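Local coordinates for protein histone-lysine N-methyltransferase SETMAR (Homo sapiens, PDB 3BO5) that dimethylates a lysine of histone H3 through its SET methyltransferase domain and, fused to a mariner transposase, takes part in DNA double-strand break repair, at residues Pro60-Cys64 / Thr73-Leu77; Val102-Val107 / Ile220-Asp225. The protein carries 2 engineered substitutions. All coordinates share one frame. Numbering follows the deposited sequence.

Contact 1 (Pro60-Cys64 / Thr73-Leu77). With ZN (zinc ion), chain D; ZN (zinc ion), chain B.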
loop_
_atom_site.group_PDB
_atom_site.type_symbol
_atom_site.label_atom_id
_atom_site.label_comp_id
_atom_site.label_asym_id
_atom_site.label_seq_id
_atom_site.Cartn_x
_atom_site.Cartn_y
_atom_site.Cartn_z
ATOM N N PRO A 60 18.387 11.900 6.649
ATOM C CA PRO A 60 19.342 11.644 7.736
ATOM C C PRO A 60 18.752 11.380 9.114
ATOM O O PRO A 60 19.478 10.922 10.006
ATOM C CB PRO A 60 20.143 12.921 7.829
ATOM C CG PRO A 60 19.374 13.972 7.180
ATOM C CD PRO A 60 18.445 13.286 6.152
ATOM N N GLY A 61 17.463 11.623 9.195
ATOM C CA GLY A 61 16.733 11.315 10.448
ATOM C C GLY A 61 16.692 12.463 11.449
ATOM O O GLY A 61 17.193 13.590 11.201
ATOM N N CYS A 62 16.100 12.175 12.613
ATOM C CA CYS A 62 16.008 13.194 13.653
ATOM C C CYS A 62 17.150 13.032 14.626
ATOM O O CYS A 62 17.901 12.042 14.624
ATOM C CB CYS A 62 14.685 13.041 14.375
ATOM S SG CYS A 62 14.485 11.452 15.224
ATOM N N ILE A 63 17.240 14.063 15.505
ATOM C CA ILE A 63 18.358 14.046 16.437
ATOM C C ILE A 63 17.992 13.581 17.827
ATOM O O ILE A 63 18.829 13.628 18.716
ATOM C CB ILE A 63 19.026 15.439 16.564
ATOM C CG1 ILE A 63 18.081 16.458 17.184
ATOM C CG2 ILE A 63 19.553 15.902 15.183
ATOM C CD1 ILE A 63 18.734 17.858 17.473
ATOM N N CYS A 64 16.804 13.046 17.987
ATOM C CA CYS A 64 16.310 12.714 19.317
ATOM C C CYS A 64 17.039 11.498 19.773
ATOM O O CYS A 64 17.205 10.526 18.999
ATOM C CB CYS A 64 14.845 12.345 19.207
ATOM S SG CYS A 64 13.922 13.572 18.280
ATOM N N THR A 73 10.261 18.965 18.775
ATOM C CA THR A 73 11.683 18.675 19.001
ATOM C C THR A 73 12.191 17.577 18.043
ATOM O O THR A 73 13.386 17.369 17.877
ATOM C CB THR A 73 11.975 18.318 20.458
ATOM O OG1 THR A 73 11.130 17.247 20.862
ATOM C CG2 THR A 73 11.591 19.498 21.366
ATOM N N CYS A 74 11.271 16.916 17.375
ATOM C CA CYS A 74 11.628 15.807 16.477
ATOM C C CYS A 74 11.424 16.238 15.059
ATOM O O CYS A 74 10.297 16.603 14.673
ATOM C CB CYS A 74 10.732 14.609 16.765
ATOM S SG CYS A 74 11.125 13.276 15.600
ATOM N N SER A 75 12.517 16.293 14.302
ATOM C CA SER A 75 12.407 16.767 12.891
ATOM C C SER A 75 11.656 15.801 11.999
ATOM O O SER A 75 11.254 16.119 10.881
ATOM C CB SER A 75 13.769 17.102 12.269
ATOM O OG SER A 75 14.692 16.039 12.386
ATOM N N CYS A 76 11.441 14.582 12.495
ATOM C CA CYS A 76 10.536 13.651 11.816
ATOM C C CYS A 76 9.044 13.919 12.033
ATOM O O CYS A 76 8.220 13.272 11.354
ATOM C CB CYS A 76 10.843 12.183 12.199
ATOM S SG CYS A 76 12.484 11.699 11.818
ATOM N N LEU A 77 8.702 14.778 12.988
ATOM C CA LEU A 77 7.341 15.030 13.397
ATOM C C LEU A 77 6.973 16.481 13.192
ATOM O O LEU A 77 6.333 17.080 14.073
ATOM C CB LEU A 77 7.131 14.694 14.861
ATOM C CG LEU A 77 7.253 13.209 15.163
ATOM C CD1 LEU A 77 6.990 12.870 16.642
ATOM C CD2 LEU A 77 6.334 12.396 14.305
HETATM ZN ZN ZN D . 12.830 12.247 16.703
HETATM ZN ZN ZN B . 13.204 10.344 13.533
HETATM O O HOH W 1 15.012 16.140 15.624
#
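Four cysteine side chains, each in a rotamer that carries its sulfur to a zinc, do most of the work between Pro60-Cys64 and Thr73-Leu77. Cys62 adopts p (chi1 62°), which places its thiolate as a bridge between two zinc ions: its SG lies 2.4 Å from ZN of chain D and 2.4 Å from ZN of chain B. Cys64, in m, and Cys74, in t, each bring SG to 2.3 Å from ZN of chain D, whereas Cys76, in m, places SG 2.3 Å from ZN of chain B. Cysteine suits these places because thiolates are soft, strong zinc ligands. The sulfurs also pack, with Cys62 CB 3.6 Å from Cys76 SG and Cys64 SG 3.7 Å from Cys74 CB. Ser75, in p, lays its small side chain over Cys62, OG being 3.4 Å from Cys62 CA. One water joins the backbones, accepting from Ile63 N (3.0 Å) and Ser75 N (2.8 Å) and donating to Thr73 O (3.0 Å). Gly61 has phi 90° and psi -176°, where a CB would clash with the preceding carbonyl. Cys69 completes the site of ZN of chain D, Cys105 and Cys109 that of ZN of chain B; Cys69, Cys105, Cys111 and Cys115 hold a third zinc, giving the triangular Zn3Cys9 cluster of the pre-SET domain.

Contact 2 (Val102-Val107 / Ile220-Asp225). With ZN (zinc ion), chain B; ZN (zinc ion), chain C.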
loop_
_atom_site.group_PDB
_atom_site.type_symbol
_atom_site.label_atom_id
_atom_site.label_comp_id
_atom_site.label_asym_id
_atom_site.label_seq_id
_atom_site.Cartn_x
_atom_site.Cartn_y
_atom_site.Cartn_z
ATOM N N VAL A 102 3.953 12.495 5.570
ATOM C CA VAL A 102 4.246 11.621 6.681
ATOM C C VAL A 102 5.652 11.048 6.562
ATOM O O VAL A 102 6.009 10.384 5.532
ATOM C CB VAL A 102 3.286 10.397 6.763
ATOM C CG1 VAL A 102 3.678 9.434 7.873
ATOM C CG2 VAL A 102 1.795 10.865 6.952
ATOM N N PHE A 103 6.443 11.332 7.615
ATOM C CA PHE A 103 7.767 10.721 7.725
ATOM C C PHE A 103 7.813 9.895 8.977
ATOM O O PHE A 103 7.481 10.388 10.013
ATOM C CB PHE A 103 8.830 11.826 7.813
ATOM C CG PHE A 103 9.002 12.537 6.532
ATOM C CD1 PHE A 103 10.020 12.140 5.644
ATOM C CD2 PHE A 103 8.166 13.618 6.215
ATOM C CE1 PHE A 103 10.188 12.804 4.411
ATOM C CE2 PHE A 103 8.338 14.301 4.969
ATOM C CZ PHE A 103 9.335 13.888 4.114
ATOM N N GLU A 104 8.186 8.639 8.854
ATOM C CA GLU A 104 8.538 7.814 10.054
ATOM C C GLU A 104 9.996 8.030 10.446
ATOM O O GLU A 104 10.855 8.364 9.606
ATOM C CB GLU A 104 8.297 6.311 9.786
ATOM C CG GLU A 104 6.819 6.053 9.646
ATOM C CD GLU A 104 6.437 4.572 9.828
ATOM O OE1 GLU A 104 7.317 3.680 10.021
ATOM O OE2 GLU A 104 5.205 4.378 9.694
ATOM N N CYS A 105 10.297 7.741 11.730
ATOM C CA CYS A 105 11.707 7.644 12.116
ATOM C C CYS A 105 12.300 6.453 11.354
ATOM O O CYS A 105 11.594 5.530 10.976
ATOM C CB CYS A 105 11.815 7.543 13.615
ATOM S SG CYS A 105 11.423 9.058 14.368
ATOM N N ASN A 106 13.590 6.586 10.994
ATOM C CA ASN A 106 14.208 5.663 10.081
ATOM C C ASN A 106 15.455 5.017 10.646
ATOM O O ASN A 106 15.698 5.068 11.824
ATOM C CB ASN A 106 14.418 6.307 8.718
ATOM C CG ASN A 106 15.480 7.382 8.728
ATOM O OD1 ASN A 106 16.342 7.406 9.590
ATOM N ND2 ASN A 106 15.472 8.248 7.693
ATOM N N VAL A 107 16.220 4.361 9.771
ATOM C CA VAL A 107 17.352 3.582 10.298
ATOM C C VAL A 107 18.422 4.517 10.927
ATOM O O VAL A 107 19.261 4.068 11.729
ATOM C CB VAL A 107 17.929 2.713 9.164
ATOM C CG1 VAL A 107 18.570 3.565 8.083
ATOM C CG2 VAL A 107 18.874 1.616 9.724
ATOM N N ILE A 220 -1.741 5.940 2.315
ATOM C CA ILE A 220 -1.006 7.122 2.659
ATOM C C ILE A 220 0.438 6.939 2.205
ATOM O O ILE A 220 1.028 5.929 2.540
ATOM C CB ILE A 220 -0.960 7.229 4.240
ATOM C CG1 ILE A 220 -2.373 7.393 4.789
ATOM C CG2 ILE A 220 -0.201 8.477 4.683
ATOM C CD1 ILE A 220 -3.132 8.439 4.089
ATOM N N PRO A 221 1.014 7.918 1.443
ATOM C CA PRO A 221 2.483 7.804 1.166
ATOM C C PRO A 221 3.247 8.048 2.451
ATOM O O PRO A 221 3.027 9.056 3.131
ATOM C CB PRO A 221 2.740 8.943 0.144
ATOM C CG PRO A 221 1.349 9.385 -0.357
ATOM C CD PRO A 221 0.391 9.075 0.787
ATOM N N VAL A 222 4.072 7.069 2.839
ATOM C CA VAL A 222 4.817 7.192 4.076
ATOM C C VAL A 222 6.305 7.078 3.733
ATOM O O VAL A 222 6.730 6.064 3.178
ATOM C CB VAL A 222 4.405 6.097 5.074
ATOM C CG1 VAL A 222 5.345 6.164 6.287
ATOM C CG2 VAL A 222 2.939 6.309 5.520
ATOM N N ARG A 223 7.067 8.139 4.073
ATOM C CA ARG A 223 8.523 8.045 3.875
ATOM C C ARG A 223 9.249 7.572 5.092
ATOM O O ARG A 223 8.917 7.975 6.195
ATOM C CB ARG A 223 9.087 9.387 3.347
ATOM C CG ARG A 223 8.681 9.632 1.898
ATOM C CD ARG A 223 8.987 11.015 1.399
ATOM N NE ARG A 223 8.718 11.031 -0.045
ATOM C CZ ARG A 223 7.507 11.185 -0.585
ATOM N NH1 ARG A 223 6.417 11.310 0.183
ATOM N NH2 ARG A 223 7.390 11.213 -1.920
ATOM N N ILE A 224 10.266 6.739 4.894
ATOM C CA ILE A 224 11.031 6.168 5.989
ATOM C C ILE A 224 12.511 6.455 5.677
ATOM O O ILE A 224 13.006 7.519 5.997
ATOM C CB ILE A 224 10.763 4.701 6.200
ATOM C CG1 ILE A 224 9.206 4.497 6.295
ATOM C CG2 ILE A 224 11.497 4.173 7.483
ATOM C CD1 ILE A 224 8.737 3.098 6.674
ATOM N N ASP A 225 13.180 5.504 5.035
ATOM C CA ASP A 225 14.594 5.759 4.673
ATOM C C ASP A 225 14.782 6.566 3.410
ATOM O O ASP A 225 15.726 7.306 3.266
ATOM C CB ASP A 225 15.333 4.439 4.504
ATOM C CG ASP A 225 15.430 3.628 5.773
ATOM O OD1 ASP A 225 15.461 4.194 6.824
ATOM O OD2 ASP A 225 15.564 2.376 5.733
HETATM ZN ZN ZN B . 13.204 10.344 13.533
HETATM ZN ZN ZN C . 11.714 8.439 16.631
HETATM O O HOH W 2 2.554 11.628 3.073
HETATM O O HOH W 3 5.616 11.034 2.897
HETATM O O HOH W 4 11.766 9.556 7.354
#
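Two main-chain hydrogen bonds lead the contact: Arg223 N donates to Val102 O (2.9 Å) and Glu104 N to Arg223 O (2.8 Å), so Arg223 is held through both its NH and its CO in a parallel bridge with Phe103. Beyond the strands, side chains take over. Asn106 ND2 donates to Ile224 O at 3.1 Å while its OD1 accepts from Leu108 N, so the amide is used at both ends, and Val107 N donates to Asp225 OD1 at 3.0 Å, an amide and a carboxylate serving where backbone pairing has ended. A water fills in at the edge, accepting from Val102 N (3.0 Å) and donating to Pro221 O (2.6 Å), a carbonyl whose proline carries no NH to offer. Arg223 runs on to a salt bridge from its guanidinium to Glu185, while its CD methylene lies 3.7 Å from Phe103 CE1. Glu104 turns its carboxylate to Val120 and Gln121, and its CG packs 3.7 Å from Val222 CG1. On that same face beta-branched residues fit the strands, with Val102 CG2 3.9 Å from Ile220 CG2 and Val102 CG1 4.0 Å from Val222 CG2. Cys105 points away, its SG 2.4 Å from ZN of chain B and 2.4 Å from ZN of chain C. A short pre-SET strand thus extends the SET-domain sheet beside strand 217-223, docking the zinc cluster onto the SET fold.

Cys105 ties the two contacts together: its sulfur shares ZN of chain B with Cys62 and Cys76 of contact 1, and Cys76 SG lies 3.8 Å from Cys105 SG. Contact 1 is local, pairing loop segments nine residues apart far from the chain's centre (about 25 Å, centre to centre), whereas contact 2 joins segments 113 residues apart, about 13 Å from it. Both are partly buried. The chemistry follows the place: without helix or strand, 60-64 and 73-77 depend on metal-sulfur bonds and a water, while 102-107 and 220-225 use strand pairing, side-chain hydrogen bonds and apolar packing, burying 516 Å² against 245 Å².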